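PDB 3NQK: uncharacterized protein from Bacteroides ovatus, which is of unknown function, its sequence pairing an N-terminal E-set-type domain of a family of unknown function with a C-terminal domain of the BT_3044-like family. Local coordinates for residues Asp91-Pro96 with Leu110-Asn115; Val26-Arg32 with Leu151-Phe157. All blocks are in the same frame, centred on the assembly; numbering follows the deposited sequence.

Interaction 1: Asp91-Pro96 with Leu110-Asn115; sequences DKYEFP and LNIDFN. With EDO (1,2-ethanediol), chain C.
K92 and N115 hold one end of this antiparallel pairing. N115 N gives its hydrogen to K92 O at 2.9 Å, arriving well above the carbonyl plane, while the aliphatic part of the lysine lies against the backbone of N115. Bends at chi2 (-68°) and chi4 (-64°) bring NZ within 2.7 Å of D91 OD1, a salt bridge on the syn lone pair of that carboxylate; E89 is a second acidic partner. Further along, E94 and D113 form a hydrogen-bonded pair: D113 N to E94 O is 2.9 Å and nearly straight onto the carbonyl, whereas E94 N to D113 O is 3.0 Å and more bent. Between these pairs, Y93 CB lies 3.8 Å from F114 CD1, reaching the phenylalanine ring obliquely.

At the other end L110 takes over. Its CD1 meets F95 CD1 at 4.0 Å, coming obliquely to the ring, and also reaches P96. With F95 CG set between its own N and carbonyl carbon (chi1 64°), the ring also packs on I61, V63 and L129, and a 1,2-ethanediol, probably from the crystallisation liquor, puts C1 over one face. F95 N donates to the diol O1 at 3.0 Å, and O1 in turn gives its hydrogen to E94 OE1. Replacing F95 with alanine would probably open a gap between L110 CD1 and L129 and leave I61 and V63 without the ring they pack on. The arrangement is that of an edge strand, 93-94, closing one sheet of a beta-sandwich, consistent with an E-set-type domain.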
ATOM      1  N   ASP A  91     -17.464  -8.704  21.304  1.00 62.94           N
ATOM      2  CA  ASP A  91     -17.848  -7.299  21.220  1.00 64.84           C
ATOM      3  C   ASP A  91     -16.778  -6.451  20.523  1.00 62.70           C
ATOM      4  O   ASP A  91     -17.008  -5.281  20.235  1.00 63.65           O
ATOM      5  CB  ASP A  91     -18.160  -6.731  22.630  1.00 67.01           C
ATOM      6  CG  ASP A  91     -16.907  -6.661  23.551  1.00 72.84           C
ATOM      7  OD1 ASP A  91     -16.023  -5.802  23.313  1.00 66.48           O
ATOM      8  OD2 ASP A  91     -16.872  -7.400  24.567  1.00 85.68           O
ATOM      9  N   LYS A  92     -15.627  -7.062  20.211  1.00 58.66           N
ATOM     10  CA  LYS A  92     -14.488  -6.322  19.658  1.00 56.00           C
ATOM     11  C   LYS A  92     -14.313  -6.460  18.131  1.00 53.04           C
ATOM     12  O   LYS A  92     -13.440  -5.799  17.550  1.00 49.70           O
ATOM     13  CB  LYS A  92     -13.182  -6.757  20.355  1.00 57.20           C
ATOM     14  CG  LYS A  92     -13.097  -6.426  21.891  1.00 63.04           C
ATOM     15  CD  LYS A  92     -13.005  -4.894  22.172  1.00 63.89           C
ATOM     16  CE  LYS A  92     -12.718  -4.587  23.677  1.00 63.01           C
ATOM     17  NZ  LYS A  92     -13.825  -5.027  24.598  1.00 65.59           N
ATOM     18  N   TYR A  93     -15.142  -7.296  17.480  1.00 51.82           N
ATOM     19  CA  TYR A  93     -15.014  -7.529  16.023  1.00 49.00           C
ATOM     20  C   TYR A  93     -16.328  -7.959  15.353  1.00 50.18           C
ATOM     21  O   TYR A  93     -17.192  -8.530  15.983  1.00 51.81           O
ATOM     22  CB  TYR A  93     -13.968  -8.606  15.764  1.00 47.16           C
ATOM     23  CG  TYR A  93     -14.435  -9.985  16.153  1.00 46.12           C
ATOM     24  CD1 TYR A  93     -15.240 -10.736  15.298  1.00 45.17           C
ATOM     25  CD2 TYR A  93     -14.136 -10.509  17.392  1.00 37.75           C
ATOM     26  CE1 TYR A  93     -15.702 -11.976  15.667  1.00 48.57           C
ATOM     27  CE2 TYR A  93     -14.588 -11.757  17.768  1.00 42.74           C
ATOM     28  CZ  TYR A  93     -15.360 -12.489  16.902  1.00 48.93           C
ATOM     29  OH  TYR A  93     -15.826 -13.714  17.287  1.00 54.49           O
ATOM     30  N   GLU A  94     -16.419  -7.720  14.045  1.00 52.24           N
ATOM     31  CA  GLU A  94     -17.548  -8.202  13.213  1.00 54.38           C
ATOM     32  C   GLU A  94     -17.021  -8.526  11.830  1.00 50.13           C
ATOM     33  O   GLU A  94     -16.142  -7.857  11.343  1.00 48.05           O
ATOM     34  CB  GLU A  94     -18.654  -7.123  13.076  1.00 58.43           C
ATOM     35  CG  GLU A  94     -19.450  -6.798  14.391  1.00 74.25           C
ATOM     36  CD  GLU A  94     -20.507  -7.883  14.755  1.00 89.31           C
ATOM     37  OE1 GLU A  94     -20.519  -8.962  14.113  1.00 99.00           O
ATOM     38  OE2 GLU A  94     -21.314  -7.641  15.683  1.00 90.37           O
ATOM     39  N   PHE A  95     -17.541  -9.578  11.214  1.00 48.37           N
ATOM     40  CA  PHE A  95     -17.252  -9.845   9.804  1.00 46.30           C
ATOM     41  C   PHE A  95     -18.380 -10.656   9.198  1.00 47.45           C
ATOM     42  O   PHE A  95     -19.060 -11.384   9.894  1.00 48.80           O
ATOM     43  CB  PHE A  95     -15.910 -10.571   9.634  1.00 44.18           C
ATOM     44  CG  PHE A  95     -15.875 -11.914  10.245  1.00 37.83           C
ATOM     45  CD1 PHE A  95     -16.399 -12.997   9.587  1.00 41.35           C
ATOM     46  CD2 PHE A  95     -15.305 -12.107  11.479  1.00 43.79           C
ATOM     47  CE1 PHE A  95     -16.397 -14.246  10.176  1.00 43.34           C
ATOM     48  CE2 PHE A  95     -15.283 -13.367  12.063  1.00 39.25           C
ATOM     49  CZ  PHE A  95     -15.843 -14.418  11.424  1.00 36.12           C
ATOM     50  N   PRO A  96     -18.589 -10.523   7.891  1.00 49.82           N
ATOM     51  CA  PRO A  96     -19.690 -11.255   7.280  1.00 52.72           C
ATOM     52  C   PRO A  96     -19.444 -12.764   7.268  1.00 53.83           C
ATOM     53  O   PRO A  96     -18.331 -13.215   6.998  1.00 52.68           O
ATOM     54  CB  PRO A  96     -19.756 -10.683   5.844  1.00 52.75           C
ATOM     55  CG  PRO A  96     -18.483  -9.978   5.632  1.00 51.33           C
ATOM     56  CD  PRO A  96     -17.987  -9.548   6.972  1.00 51.60           C
ATOM     57  N   LEU A 110     -12.327 -10.299   2.904  1.00 39.24           N
ATOM     58  CA  LEU A 110     -13.121 -10.416   4.104  1.00 38.79           C
ATOM     59  C   LEU A 110     -12.856  -9.197   4.934  1.00 39.99           C
ATOM     60  O   LEU A 110     -11.794  -9.058   5.517  1.00 39.46           O
ATOM     61  CB  LEU A 110     -12.730 -11.671   4.890  1.00 36.78           C
ATOM     62  CG  LEU A 110     -13.499 -11.934   6.192  1.00 38.16           C
ATOM     63  CD1 LEU A 110     -14.933 -12.320   5.922  1.00 32.01           C
ATOM     64  CD2 LEU A 110     -12.811 -13.011   6.990  1.00 38.66           C
ATOM     65  N   ASN A 111     -13.797  -8.275   4.936  1.00 44.29           N
ATOM     66  CA  ASN A 111     -13.672  -7.076   5.730  1.00 44.30           C
ATOM     67  C   ASN A 111     -13.984  -7.361   7.191  1.00 44.62           C
ATOM     68  O   ASN A 111     -15.141  -7.578   7.556  1.00 47.88           O
ATOM     69  CB  ASN A 111     -14.598  -6.000   5.194  1.00 46.19           C
ATOM     70  CG  ASN A 111     -14.266  -5.613   3.782  1.00 48.01           C
ATOM     71  OD1 ASN A 111     -13.170  -5.159   3.499  1.00 59.47           O
ATOM     72  ND2 ASN A 111     -15.206  -5.812   2.882  1.00 57.15           N
ATOM     73  N   ILE A 112     -12.936  -7.428   8.008  1.00 42.56           N
ATOM     74  CA  ILE A 112     -13.079  -7.580   9.439  1.00 40.55           C
ATOM     75  C   ILE A 112     -13.054  -6.211  10.064  1.00 41.36           C
ATOM     76  O   ILE A 112     -12.052  -5.512   9.979  1.00 40.23           O
ATOM     77  CB  ILE A 112     -11.916  -8.387  10.045  1.00 40.32           C
ATOM     78  CG1 ILE A 112     -11.765  -9.735   9.357  1.00 41.27           C
ATOM     79  CG2 ILE A 112     -12.131  -8.589  11.514  1.00 36.72           C
ATOM     80  CD1 ILE A 112     -10.669 -10.609   9.985  1.00 35.58           C
ATOM     81  N   ASP A 113     -14.148  -5.844  10.721  1.00 44.06           N
ATOM     82  CA  ASP A 113     -14.285  -4.535  11.363  1.00 47.87           C
ATOM     83  C   ASP A 113     -14.062  -4.623  12.887  1.00 47.85           C
ATOM     84  O   ASP A 113     -14.862  -5.213  13.615  1.00 48.66           O
ATOM     85  CB  ASP A 113     -15.689  -3.939  11.064  1.00 50.44           C
ATOM     86  CG  ASP A 113     -15.860  -3.552   9.605  1.00 57.31           C
ATOM     87  OD1 ASP A 113     -14.872  -3.086   8.992  1.00 65.62           O
ATOM     88  OD2 ASP A 113     -16.972  -3.719   9.068  1.00 62.69           O
ATOM     89  N   PHE A 114     -13.006  -3.983  13.357  1.00 48.65           N
ATOM     90  CA  PHE A 114     -12.651  -4.029  14.765  1.00 47.91           C
ATOM     91  C   PHE A 114     -13.109  -2.786  15.500  1.00 50.12           C
ATOM     92  O   PHE A 114     -13.078  -1.665  14.949  1.00 48.83           O
ATOM     93  CB  PHE A 114     -11.128  -4.160  14.930  1.00 46.15           C
ATOM     94  CG  PHE A 114     -10.581  -5.510  14.548  1.00 41.13           C
ATOM     95  CD1 PHE A 114     -10.804  -6.613  15.348  1.00 42.67           C
ATOM     96  CD2 PHE A 114      -9.781  -5.656  13.435  1.00 41.70           C
ATOM     97  CE1 PHE A 114     -10.276  -7.855  15.011  1.00 45.46           C
ATOM     98  CE2 PHE A 114      -9.244  -6.902  13.095  1.00 43.68           C
ATOM     99  CZ  PHE A 114      -9.502  -7.991  13.876  1.00 41.67           C
ATOM    100  N   ASN A 115     -13.535  -2.986  16.746  1.00 52.36           N
ATOM    101  CA  ASN A 115     -13.782  -1.893  17.678  1.00 56.06           C
ATOM    102  C   ASN A 115     -12.834  -2.066  18.860  1.00 54.45           C
ATOM    103  O   ASN A 115     -13.109  -2.830  19.797  1.00 54.78           O
ATOM    104  CB  ASN A 115     -15.226  -1.895  18.161  1.00 59.62           C
ATOM    105  CG  ASN A 115     -15.498  -0.790  19.184  1.00 69.48           C
ATOM    106  OD1 ASN A 115     -15.232   0.389  18.930  1.00 82.98           O
ATOM    107  ND2 ASN A 115     -16.010  -1.173  20.351  1.00 78.14           N
TER
HETATM  108  C1  EDO C 402     -19.139 -12.515  13.084  1.00 62.44           C
HETATM  109  O1  EDO C 402     -19.374 -11.095  13.022  1.00 54.49           O
HETATM  110  C2  EDO C 402     -20.215 -13.260  12.281  1.00 70.33           C
HETATM  111  O2  EDO C 402     -19.612 -14.284  11.468  1.00 70.74           O

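Interaction 2: Val26-Arg32 with Leu151-Phe157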
ATOM      1  N   VAL A  26       0.431 -19.043  14.204  1.00 54.64           N
ATOM      2  CA  VAL A  26      -0.240 -17.752  14.382  1.00 50.49           C
ATOM      3  C   VAL A  26       0.303 -16.663  13.440  1.00 45.34           C
ATOM      4  O   VAL A  26       1.506 -16.490  13.310  1.00 44.67           O
ATOM      5  CB  VAL A  26      -0.117 -17.274  15.843  1.00 50.78           C
ATOM      6  CG1 VAL A  26      -0.286 -15.801  15.930  1.00 47.21           C
ATOM      7  CG2 VAL A  26      -1.129 -17.987  16.700  1.00 47.56           C
ATOM      8  N   THR A  27      -0.613 -15.945  12.784  1.00 40.61           N
ATOM      9  CA  THR A  27      -0.258 -14.851  11.884  1.00 35.97           C
ATOM     10  C   THR A  27      -0.476 -13.523  12.594  1.00 36.15           C
ATOM     11  O   THR A  27      -1.569 -13.251  13.091  1.00 37.65           O
ATOM     12  CB  THR A  27      -1.133 -14.865  10.616  1.00 36.15           C
ATOM     13  OG1 THR A  27      -0.865 -16.046   9.851  1.00 32.22           O
ATOM     14  CG2 THR A  27      -0.859 -13.654   9.767  1.00 32.57           C
ATOM     15  N   THR A  28       0.553 -12.697  12.650  1.00 35.48           N
ATOM     16  CA  THR A  28       0.449 -11.429  13.340  1.00 37.62           C
ATOM     17  C   THR A  28      -0.035 -10.389  12.385  1.00 37.55           C
ATOM     18  O   THR A  28       0.578 -10.170  11.364  1.00 38.12           O
ATOM     19  CB  THR A  28       1.838 -10.945  13.911  1.00 36.70           C
ATOM     20  OG1 THR A  28       2.389 -11.940  14.767  1.00 39.67           O
ATOM     21  CG2 THR A  28       1.674  -9.653  14.692  1.00 33.15           C
ATOM     22  N   ILE A  29      -1.129  -9.721  12.719  1.00 36.94           N
ATOM     23  CA  ILE A  29      -1.547  -8.597  11.930  1.00 38.28           C
ATOM     24  C   ILE A  29      -1.529  -7.307  12.748  1.00 40.23           C
ATOM     25  O   ILE A  29      -1.834  -7.305  13.950  1.00 42.35           O
ATOM     26  CB  ILE A  29      -2.925  -8.820  11.254  1.00 36.78           C
ATOM     27  CG1 ILE A  29      -4.047  -8.833  12.259  1.00 41.63           C
ATOM     28  CG2 ILE A  29      -2.920 -10.102  10.477  1.00 31.14           C
ATOM     29  CD1 ILE A  29      -5.411  -8.953  11.594  1.00 40.49           C
ATOM     30  N   TYR A  30      -1.129  -6.220  12.089  1.00 40.46           N
ATOM     31  CA  TYR A  30      -0.985  -4.927  12.722  1.00 37.72           C
ATOM     32  C   TYR A  30      -2.094  -4.021  12.298  1.00 38.37           C
ATOM     33  O   TYR A  30      -2.277  -3.779  11.113  1.00 38.28           O
ATOM     34  CB  TYR A  30       0.367  -4.316  12.335  1.00 35.29           C
ATOM     35  CG  TYR A  30       1.550  -5.128  12.846  1.00 39.91           C
ATOM     36  CD1 TYR A  30       2.041  -4.936  14.134  1.00 40.52           C
ATOM     37  CD2 TYR A  30       2.119  -6.132  12.074  1.00 34.29           C
ATOM     38  CE1 TYR A  30       3.093  -5.692  14.624  1.00 38.60           C
ATOM     39  CE2 TYR A  30       3.188  -6.895  12.558  1.00 35.82           C
ATOM     40  CZ  TYR A  30       3.664  -6.667  13.838  1.00 41.01           C
ATOM     41  OH  TYR A  30       4.709  -7.422  14.346  1.00 41.85           O
ATOM     42  N   VAL A  31      -2.852  -3.510  13.265  1.00 39.80           N
ATOM     43  CA  VAL A  31      -3.944  -2.572  12.958  1.00 40.22           C
ATOM     44  C   VAL A  31      -3.778  -1.298  13.748  1.00 40.40           C
ATOM     45  O   VAL A  31      -3.502  -1.331  14.941  1.00 42.94           O
ATOM     46  CB  VAL A  31      -5.305  -3.191  13.259  1.00 40.93           C
ATOM     47  CG1 VAL A  31      -5.365  -4.584  12.686  1.00 46.08           C
ATOM     48  CG2 VAL A  31      -5.547  -3.233  14.716  1.00 33.23           C
ATOM     49  N   ARG A  32      -3.910  -0.168  13.079  1.00 41.35           N
ATOM     50  CA  ARG A  32      -3.710   1.111  13.738  1.00 42.43           C
ATOM     51  C   ARG A  32      -4.918   1.499  14.566  1.00 43.86           C
ATOM     52  O   ARG A  32      -6.050   1.415  14.097  1.00 46.16           O
ATOM     53  CB  ARG A  32      -3.392   2.215  12.716  1.00 42.41           C
ATOM     54  CG  ARG A  32      -3.433   3.637  13.313  1.00 44.41           C
ATOM     55  CD  ARG A  32      -2.853   4.694  12.363  1.00 45.85           C
ATOM     56  NE  ARG A  32      -1.475   5.067  12.718  1.00 54.63           N
ATOM     57  CZ  ARG A  32      -0.408   4.924  11.927  1.00 52.71           C
ATOM     58  NH1 ARG A  32      -0.523   4.420  10.713  1.00 57.25           N
ATOM     59  NH2 ARG A  32       0.781   5.307  12.356  1.00 61.33           N
ATOM     60  N   LEU A 151      -5.117 -17.966  12.110  1.00 41.29           N
ATOM     61  CA  LEU A 151      -5.055 -17.586  13.514  1.00 39.11           C
ATOM     62  C   LEU A 151      -4.454 -16.203  13.615  1.00 39.27           C
ATOM     63  O   LEU A 151      -3.210 -16.028  13.651  1.00 39.96           O
ATOM     64  CB  LEU A 151      -4.259 -18.603  14.313  1.00 37.12           C
ATOM     65  CG  LEU A 151      -4.814 -20.034  14.227  1.00 43.33           C
ATOM     66  CD1 LEU A 151      -3.903 -21.039  14.965  1.00 37.20           C
ATOM     67  CD2 LEU A 151      -6.250 -20.092  14.769  1.00 39.31           C
ATOM     68  N   LEU A 152      -5.335 -15.209  13.630  1.00 37.83           N
ATOM     69  CA  LEU A 152      -4.931 -13.835  13.602  1.00 35.12           C
ATOM     70  C   LEU A 152      -4.582 -13.296  15.009  1.00 36.35           C
ATOM     71  O   LEU A 152      -5.451 -13.157  15.866  1.00 33.13           O
ATOM     72  CB  LEU A 152      -6.040 -12.993  12.988  1.00 34.11           C
ATOM     73  CG  LEU A 152      -6.544 -13.447  11.610  1.00 38.12           C
ATOM     74  CD1 LEU A 152      -7.503 -12.425  11.050  1.00 34.30           C
ATOM     75  CD2 LEU A 152      -5.406 -13.665  10.650  1.00 29.94           C
ATOM     76  N   LYS A 153      -3.296 -12.993  15.225  1.00 36.45           N
ATOM     77  CA  LYS A 153      -2.854 -12.296  16.440  1.00 35.11           C
ATOM     78  C   LYS A 153      -2.945 -10.808  16.159  1.00 34.78           C
ATOM     79  O   LYS A 153      -2.094 -10.233  15.464  1.00 36.45           O
ATOM     80  CB  LYS A 153      -1.414 -12.698  16.792  1.00 36.12           C
ATOM     81  CG  LYS A 153      -0.875 -12.169  18.160  1.00 36.06           C
ATOM     82  CD  LYS A 153       0.638 -12.357  18.232  1.00 36.65           C
ATOM     83  CE  LYS A 153       1.229 -11.767  19.453  1.00 48.30           C
ATOM     84  NZ  LYS A 153       2.700 -11.829  19.381  1.00 56.91           N
ATOM     85  N   VAL A 154      -3.996 -10.191  16.663  1.00 37.64           N
ATOM     86  CA  VAL A 154      -4.293  -8.805  16.362  1.00 36.87           C
ATOM     87  C   VAL A 154      -3.498  -7.907  17.271  1.00 36.39           C
ATOM     88  O   VAL A 154      -3.632  -7.977  18.482  1.00 36.43           O
ATOM     89  CB  VAL A 154      -5.797  -8.518  16.540  1.00 39.61           C
ATOM     90  CG1 VAL A 154      -6.144  -7.134  16.019  1.00 43.69           C
ATOM     91  CG2 VAL A 154      -6.628  -9.581  15.819  1.00 35.80           C
ATOM     92  N   VAL A 155      -2.605  -7.110  16.681  1.00 36.87           N
ATOM     93  CA  VAL A 155      -1.755  -6.199  17.450  1.00 34.91           C
ATOM     94  C   VAL A 155      -2.061  -4.749  17.074  1.00 36.28           C
ATOM     95  O   VAL A 155      -1.610  -4.258  16.042  1.00 37.86           O
ATOM     96  CB  VAL A 155      -0.268  -6.465  17.199  1.00 36.38           C
ATOM     97  CG1 VAL A 155       0.579  -5.523  18.024  1.00 33.19           C
ATOM     98  CG2 VAL A 155       0.091  -7.941  17.510  1.00 31.96           C
ATOM     99  N   PRO A 156      -2.873  -4.077  17.886  1.00 35.12           N
ATOM    100  CA  PRO A 156      -3.118  -2.674  17.661  1.00 34.52           C
ATOM    101  C   PRO A 156      -1.829  -1.884  17.792  1.00 35.19           C
ATOM    102  O   PRO A 156      -0.903  -2.328  18.473  1.00 36.91           O
ATOM    103  CB  PRO A 156      -4.065  -2.305  18.782  1.00 35.23           C
ATOM    104  CG  PRO A 156      -4.537  -3.631  19.362  1.00 38.13           C
ATOM    105  CD  PRO A 156      -3.486  -4.560  19.131  1.00 34.30           C
ATOM    106  N   PHE A 157      -1.743  -0.750  17.123  1.00 32.43           N
ATOM    107  CA  PHE A 157      -0.573   0.074  17.247  1.00 32.67           C
ATOM    108  C   PHE A 157      -0.891   1.546  17.021  1.00 34.44           C
ATOM    109  O   PHE A 157      -1.814   1.888  16.305  1.00 35.43           O
ATOM    110  CB  PHE A 157       0.507  -0.385  16.268  1.00 32.85           C
ATOM    111  CG  PHE A 157       0.226  -0.026  14.818  1.00 34.47           C
ATOM    112  CD1 PHE A 157      -0.451  -0.900  13.989  1.00 41.74           C
ATOM    113  CD2 PHE A 157       0.678   1.169  14.285  1.00 40.20           C
ATOM    114  CE1 PHE A 157      -0.687  -0.586  12.651  1.00 36.61           C
ATOM    115  CE2 PHE A 157       0.431   1.494  12.952  1.00 40.96           C
ATOM    116  CZ  PHE A 157      -0.237   0.602  12.135  1.00 35.97           C
TER
HETATM  117  O   HOH W   1      -2.408 -18.133  10.774  1.00 36.63           O
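T27 and L151 open a continuous parallel ladder that runs to V31 and F157, with T27, I29 and V31 each bonded through both N and O. T27 N to L151 O is 2.7 Å, and K153 N returns to T27 O at 2.8 Å. The repeat continues through I29, whose O takes V155 N almost head-on, and ends with F157 N on V31 O at 2.9 Å. A water joins T27 OG1 to L151 N.

Apolar packing falls on both faces. On one, I29 CD1 touches L152 CD1 at 4.1 Å, and V31 CG2 meets V154 CG1 obliquely. On the other, T28 CG2 reaches V155 CG2 at 3.7 Å, and Y30 lies alongside V155, pointing the same way.

The aromatic and charged group is R32 with F157. A chi1 of 74° swings the F157 ring back across strand 27-32, where R32 CB sits over its face, 4.0 Å from the centroid, as a CH-pi contact. F157 CE2 in turn lies over the guanidinium centre, the two planes 64° apart. R32 NH1 makes a salt bridge to D314, and NH2 bonds N159.

W319 stacks on Y30 and meets F157 edge-to-face. Strand 125-133 pairs with the other side of 149-157, helix 65-76 packs against V26 and L151, and strand 38-48 of the facing sheet touches I29, V31 and L152.

In the fold
The two contacts lie in different sheets that face each other, with centres about 13 Å apart. They meet directly: I112 CD1 of interaction 1 is 3.8 Å from L152 CD1 of interaction 2, and F114 packs likewise on V154. Interaction 1 is a short antiparallel pairing, partly buried, at the margin of its sheet; its inward phenylalanines and aliphatics join the core, while E94 and D113 lie on the other face. Interaction 2 is longer, parallel and buried; 26-32 falls in one sequence family and 151-157 in the other, yet both share a sheet, consistent with the two regions being joined there. Strand 125-133 pairs with 149-157 and packs its L127 and L129 on interaction 1.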